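Local coordinates for protein endo-beta-mannanase (Opitutaceae bacterium TAV5, PDB 7BOB) that probably removes mannose units from the ends of beta-1,4-linked mannan chains, as a trimeric exo-beta-1,4-mannosidase of glycoside hydrolase family 5, at residues 62-73 and 126-137. Sequence-based numbering, arbitrary orientation.
Sequences RWPDFEPRPGEY and MIERGAAYARTI
W63 and Y133 stack face to face: the five-membered ring of the indole lies over the phenol with centroids 3.6 Å apart and planes tilted by 15°, and W63 CD1 sits above the centre of the Y133 ring. At the indole edge, in its plane, E67 OE1 accepts the nearly straight bond from W63 NE1 (3.0 Å), while the benzo end reaches M126, where W63 CH2 lies 3.7 Å from M126 CE. The Y133 ring has F66 CB and Y73 CE1 near its edge, and its hydroxyl is hydrogen-bonded to the backbone oxygen of L99. A second aromatic face is used farther along the helix, where T136 CG2 rests 3.8 Å from the centroid of the Y73 ring and almost on its normal, a CH-pi contact. CG2 stands anti to the backbone N of T136, which leaves OG1 (chi1 -60°) placed to bond A132 O.

E67 shows how one carboxylate can tie a loop to a helix. Its extended side chain, CG anti to the backbone N (chi1 -160°), gives OE1 to W63, whereas E67 OE2 takes the backbone N of G71 at 2.7 Å and forms a salt bridge with R129 NH1. That last approach brings the carboxylate to the guanidinium edge with the two planes perpendicular, but the modelled separation is shorter than a real bond allows, so its exact length is doubtful. A leucine in place of W63 would probably leave E67 OE1 without its indole donor and one face of Y133 without its stacking partner.

The contact joins the short helix 63-66 and the loop that follows it, just after strand 56-62, to helix 124-141 of the (beta/alpha)8 barrel. Buried E67 has three donors around it, two of them uncharged, and R129 is likely to stabilise its negative charge.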
loop_
_atom_site.group_PDB
_atom_site.type_symbol
_atom_site.label_atom_id
_atom_site.label_comp_id
_atom_site.label_asym_id
_atom_site.label_seq_id
_atom_site.Cartn_x
_atom_site.Cartn_y
_atom_site.Cartn_z
ATOM N N ARG A 62 -4.342 13.835 -32.419
ATOM C CA ARG A 62 -4.693 14.196 -31.049
ATOM C C ARG A 62 -6.198 14.456 -30.968
ATOM O O ARG A 62 -6.704 15.436 -31.538
ATOM C CB ARG A 62 -3.882 15.401 -30.580
ATOM C CG ARG A 62 -3.834 15.508 -29.068
ATOM C CD ARG A 62 -2.913 16.629 -28.589
ATOM N NE ARG A 62 -3.372 17.944 -29.030
ATOM C CZ ARG A 62 -2.975 19.085 -28.480
ATOM N NH1 ARG A 62 -2.122 19.072 -27.462
ATOM N NH2 ARG A 62 -3.441 20.237 -28.925
ATOM N N TRP A 63 -6.901 13.560 -30.265
ATOM C CA TRP A 63 -8.364 13.531 -30.207
ATOM C C TRP A 63 -9.012 14.866 -29.852
ATOM O O TRP A 63 -9.959 15.258 -30.549
ATOM C CB TRP A 63 -8.807 12.447 -29.215
ATOM C CG TRP A 63 -10.240 12.038 -29.330
ATOM C CD1 TRP A 63 -11.172 12.530 -30.196
ATOM C CD2 TRP A 63 -10.906 11.031 -28.552
ATOM N NE1 TRP A 63 -12.379 11.899 -30.001
ATOM C CE2 TRP A 63 -12.241 10.976 -28.996
ATOM C CE3 TRP A 63 -10.502 10.180 -27.516
ATOM C CZ2 TRP A 63 -13.174 10.094 -28.454
ATOM C CZ3 TRP A 63 -11.432 9.310 -26.974
ATOM C CH2 TRP A 63 -12.757 9.276 -27.450
ATOM N N PRO A 64 -8.600 15.589 -28.797
ATOM C CA PRO A 64 -9.239 16.895 -28.535
ATOM C C PRO A 64 -9.188 17.823 -29.729
ATOM O O PRO A 64 -10.155 18.561 -29.973
ATOM C CB PRO A 64 -8.432 17.461 -27.363
ATOM C CG PRO A 64 -7.132 16.638 -27.344
ATOM C CD PRO A 64 -7.566 15.282 -27.790
ATOM N N ASP A 65 -8.087 17.803 -30.490
ATOM C CA ASP A 65 -7.990 18.682 -31.648
ATOM C C ASP A 65 -9.082 18.368 -32.656
ATOM O O ASP A 65 -9.650 19.277 -33.276
ATOM C CB ASP A 65 -6.613 18.537 -32.308
ATOM C CG ASP A 65 -5.475 19.071 -31.450
ATOM O OD1 ASP A 65 -5.615 20.137 -30.820
ATOM O OD2 ASP A 65 -4.410 18.429 -31.437
ATOM N N PHE A 66 -9.402 17.086 -32.821
ATOM C CA PHE A 66 -10.247 16.649 -33.927
ATOM C C PHE A 66 -11.723 16.540 -33.550
ATOM O O PHE A 66 -12.577 16.575 -34.443
ATOM C CB PHE A 66 -9.757 15.298 -34.472
ATOM C CG PHE A 66 -8.542 15.394 -35.372
ATOM C CD1 PHE A 66 -7.265 15.539 -34.831
ATOM C CD2 PHE A 66 -8.677 15.340 -36.770
ATOM C CE1 PHE A 66 -6.131 15.627 -35.658
ATOM C CE2 PHE A 66 -7.548 15.429 -37.603
ATOM C CZ PHE A 66 -6.277 15.578 -37.052
ATOM N N GLU A 67 -12.052 16.407 -32.267
ATOM C CA GLU A 67 -13.442 16.384 -31.810
ATOM C C GLU A 67 -13.597 17.306 -30.608
ATOM O O GLU A 67 -13.783 16.844 -29.477
ATOM C CB GLU A 67 -13.892 14.964 -31.466
ATOM C CG GLU A 67 -15.402 14.821 -31.467
ATOM C CD GLU A 67 -15.862 13.439 -31.090
ATOM O OE1 GLU A 67 -15.044 12.500 -31.131
ATOM O OE2 GLU A 67 -17.049 13.292 -30.741
ATOM N N PRO A 68 -13.516 18.623 -30.823
ATOM C CA PRO A 68 -13.601 19.560 -29.691
ATOM C C PRO A 68 -14.949 19.557 -28.992
ATOM O O PRO A 68 -15.018 19.967 -27.826
ATOM C CB PRO A 68 -13.316 20.922 -30.336
ATOM C CG PRO A 68 -13.628 20.722 -31.787
ATOM C CD PRO A 68 -13.242 19.314 -32.092
ATOM N N ARG A 69 -16.014 19.123 -29.654
ATOM C CA ARG A 69 -17.321 18.977 -29.035
ATOM C C ARG A 69 -17.878 17.626 -29.455
ATOM O O ARG A 69 -17.488 17.099 -30.499
ATOM C CB ARG A 69 -18.280 20.123 -29.444
ATOM C CG ARG A 69 -17.903 21.488 -28.838
ATOM C CD ARG A 69 -18.529 22.686 -29.595
ATOM N NE ARG A 69 -18.489 22.504 -31.050
ATOM C CZ ARG A 69 -17.423 22.757 -31.819
ATOM N NH1 ARG A 69 -16.298 23.219 -31.270
ATOM N NH2 ARG A 69 -17.472 22.546 -33.135
ATOM N N PRO A 70 -18.756 17.025 -28.656
ATOM C CA PRO A 70 -19.154 15.632 -28.941
ATOM C C PRO A 70 -19.841 15.527 -30.294
ATOM O O PRO A 70 -20.843 16.192 -30.551
ATOM C CB PRO A 70 -20.103 15.279 -27.785
ATOM C CG PRO A 70 -19.883 16.349 -26.748
ATOM C CD PRO A 70 -19.422 17.571 -27.457
ATOM N N GLY A 71 -19.286 14.688 -31.164
ATOM C CA GLY A 71 -19.842 14.467 -32.487
ATOM C C GLY A 71 -19.578 15.556 -33.508
ATOM O O GLY A 71 -19.983 15.409 -34.667
ATOM N N GLU A 72 -18.923 16.643 -33.122
ATOM C CA GLU A 72 -18.577 17.728 -34.035
ATOM C C GLU A 72 -17.088 17.638 -34.333
ATOM O O GLU A 72 -16.260 17.958 -33.474
ATOM C CB GLU A 72 -18.915 19.078 -33.414
ATOM C CG GLU A 72 -20.351 19.216 -32.974
ATOM C CD GLU A 72 -20.680 20.639 -32.603
ATOM O OE1 GLU A 72 -20.265 21.546 -33.360
ATOM O OE2 GLU A 72 -21.325 20.850 -31.555
ATOM N N TYR A 73 -16.745 17.204 -35.534
ATOM C CA TYR A 73 -15.352 17.030 -35.906
ATOM C C TYR A 73 -14.836 18.280 -36.604
ATOM O O TYR A 73 -15.502 18.831 -37.484
ATOM C CB TYR A 73 -15.194 15.798 -36.801
ATOM C CG TYR A 73 -15.774 14.545 -36.180
ATOM C CD1 TYR A 73 -15.064 13.827 -35.225
ATOM C CD2 TYR A 73 -17.037 14.091 -36.530
ATOM C CE1 TYR A 73 -15.601 12.683 -34.641
ATOM C CE2 TYR A 73 -17.583 12.957 -35.953
ATOM C CZ TYR A 73 -16.860 12.256 -35.013
ATOM O OH TYR A 73 -17.394 11.125 -34.442
ATOM N N MET A 126 -18.151 7.060 -23.427
ATOM C CA MET A 126 -16.820 7.076 -24.033
ATOM C C MET A 126 -16.655 5.947 -25.034
ATOM O O MET A 126 -16.005 6.119 -26.068
ATOM C CB MET A 126 -15.747 6.980 -22.955
ATOM C CG MET A 126 -15.611 8.231 -22.111
ATOM S SD MET A 126 -15.552 9.724 -23.102
ATOM C CE MET A 126 -14.062 9.445 -24.035
ATOM N N ILE A 127 -17.208 4.774 -24.732
ATOM C CA ILE A 127 -17.136 3.679 -25.689
ATOM C C ILE A 127 -17.799 4.090 -27.001
ATOM O O ILE A 127 -17.193 4.000 -28.078
ATOM C CB ILE A 127 -17.750 2.402 -25.094
ATOM C CG1 ILE A 127 -16.834 1.855 -23.992
ATOM C CG2 ILE A 127 -17.903 1.337 -26.151
ATOM C CD1 ILE A 127 -17.372 0.618 -23.271
ATOM N N GLU A 128 -19.027 4.613 -26.925
ATOM C CA GLU A 128 -19.722 5.036 -28.139
ATOM C C GLU A 128 -18.980 6.168 -28.838
ATOM O O GLU A 128 -18.680 6.074 -30.031
ATOM C CB GLU A 128 -21.166 5.433 -27.810
ATOM C CG GLU A 128 -22.045 4.242 -27.384
ATOM C CD GLU A 128 -21.628 2.921 -28.058
ATOM O OE1 GLU A 128 -21.607 2.841 -29.309
ATOM O OE2 GLU A 128 -21.318 1.950 -27.334
ATOM N N ARG A 129 -18.663 7.248 -28.111
ATOM C CA ARG A 129 -17.921 8.353 -28.720
ATOM C C ARG A 129 -16.578 7.887 -29.281
ATOM O O ARG A 129 -16.133 8.377 -30.325
ATOM C CB ARG A 129 -17.711 9.478 -27.709
ATOM C CG ARG A 129 -18.974 10.234 -27.340
ATOM C CD ARG A 129 -19.307 11.322 -28.360
ATOM N NE ARG A 129 -20.154 10.828 -29.451
ATOM C CZ ARG A 129 -19.847 10.949 -30.738
ATOM N NH1 ARG A 129 -18.723 11.560 -31.076
ATOM N NH2 ARG A 129 -20.654 10.475 -31.686
ATOM N N GLY A 130 -15.921 6.937 -28.611
ATOM C CA GLY A 130 -14.653 6.442 -29.121
ATOM C C GLY A 130 -14.811 5.677 -30.421
ATOM O O GLY A 130 -14.048 5.883 -31.369
ATOM N N ALA A 131 -15.815 4.800 -30.493
ATOM C CA ALA A 131 -16.062 4.051 -31.722
ATOM C C ALA A 131 -16.351 4.991 -32.888
ATOM O O ALA A 131 -15.772 4.854 -33.972
ATOM C CB ALA A 131 -17.223 3.076 -31.518
ATOM N N ALA A 132 -17.236 5.965 -32.679
ATOM C CA ALA A 132 -17.560 6.890 -33.762
ATOM C C ALA A 132 -16.324 7.653 -34.206
ATOM O O ALA A 132 -16.110 7.861 -35.404
ATOM C CB ALA A 132 -18.655 7.852 -33.320
ATOM N N TYR A 133 -15.478 8.048 -33.250
ATOM C CA TYR A 133 -14.256 8.775 -33.587
ATOM C C TYR A 133 -13.294 7.901 -34.381
ATOM O O TYR A 133 -12.664 8.369 -35.334
ATOM C CB TYR A 133 -13.592 9.287 -32.309
ATOM C CG TYR A 133 -12.157 9.740 -32.462
ATOM C CD1 TYR A 133 -11.838 10.884 -33.188
ATOM C CD2 TYR A 133 -11.119 9.034 -31.848
ATOM C CE1 TYR A 133 -10.515 11.316 -33.309
ATOM C CE2 TYR A 133 -9.794 9.444 -31.964
ATOM C CZ TYR A 133 -9.498 10.588 -32.689
ATOM O OH TYR A 133 -8.186 11.000 -32.793
ATOM N N ALA A 134 -13.172 6.630 -34.008
ATOM C CA ALA A 134 -12.302 5.738 -34.768
ATOM C C ALA A 134 -12.814 5.563 -36.192
ATOM O O ALA A 134 -12.034 5.594 -37.154
ATOM C CB ALA A 134 -12.190 4.383 -34.071
ATOM N N ARG A 135 -14.126 5.369 -36.343
ATOM C CA ARG A 135 -14.696 5.233 -37.677
ATOM C C ARG A 135 -14.509 6.511 -38.490
ATOM O O ARG A 135 -14.162 6.447 -39.678
ATOM C CB ARG A 135 -16.174 4.856 -37.579
ATOM C CG ARG A 135 -16.820 4.703 -38.952
ATOM C CD ARG A 135 -18.162 3.990 -38.886
ATOM N NE ARG A 135 -19.079 4.708 -38.004
ATOM C CZ ARG A 135 -19.466 4.279 -36.801
ATOM N NH1 ARG A 135 -19.023 3.115 -36.325
ATOM N NH2 ARG A 135 -20.305 5.015 -36.071
ATOM N N THR A 136 -14.660 7.674 -37.853
ATOM C CA THR A 136 -14.522 8.936 -38.573
ATOM C C THR A 136 -13.113 9.122 -39.114
ATOM O O THR A 136 -12.931 9.500 -40.276
ATOM C CB THR A 136 -14.873 10.104 -37.672
ATOM O OG1 THR A 136 -16.227 9.971 -37.225
ATOM C CG2 THR A 136 -14.690 11.399 -38.438
ATOM N N ILE A 137 -12.101 8.921 -38.274
ATOM C CA ILE A 137 -10.731 9.108 -38.741
ATOM C C ILE A 137 -10.413 8.101 -39.834
ATOM O O ILE A 137 -9.882 8.463 -40.890
ATOM C CB ILE A 137 -9.725 9.016 -37.581
ATOM C CG1 ILE A 137 -10.081 10.022 -36.481
ATOM C CG2 ILE A 137 -8.321 9.265 -38.104
ATOM C CD1 ILE A 137 -10.105 11.479 -36.960
#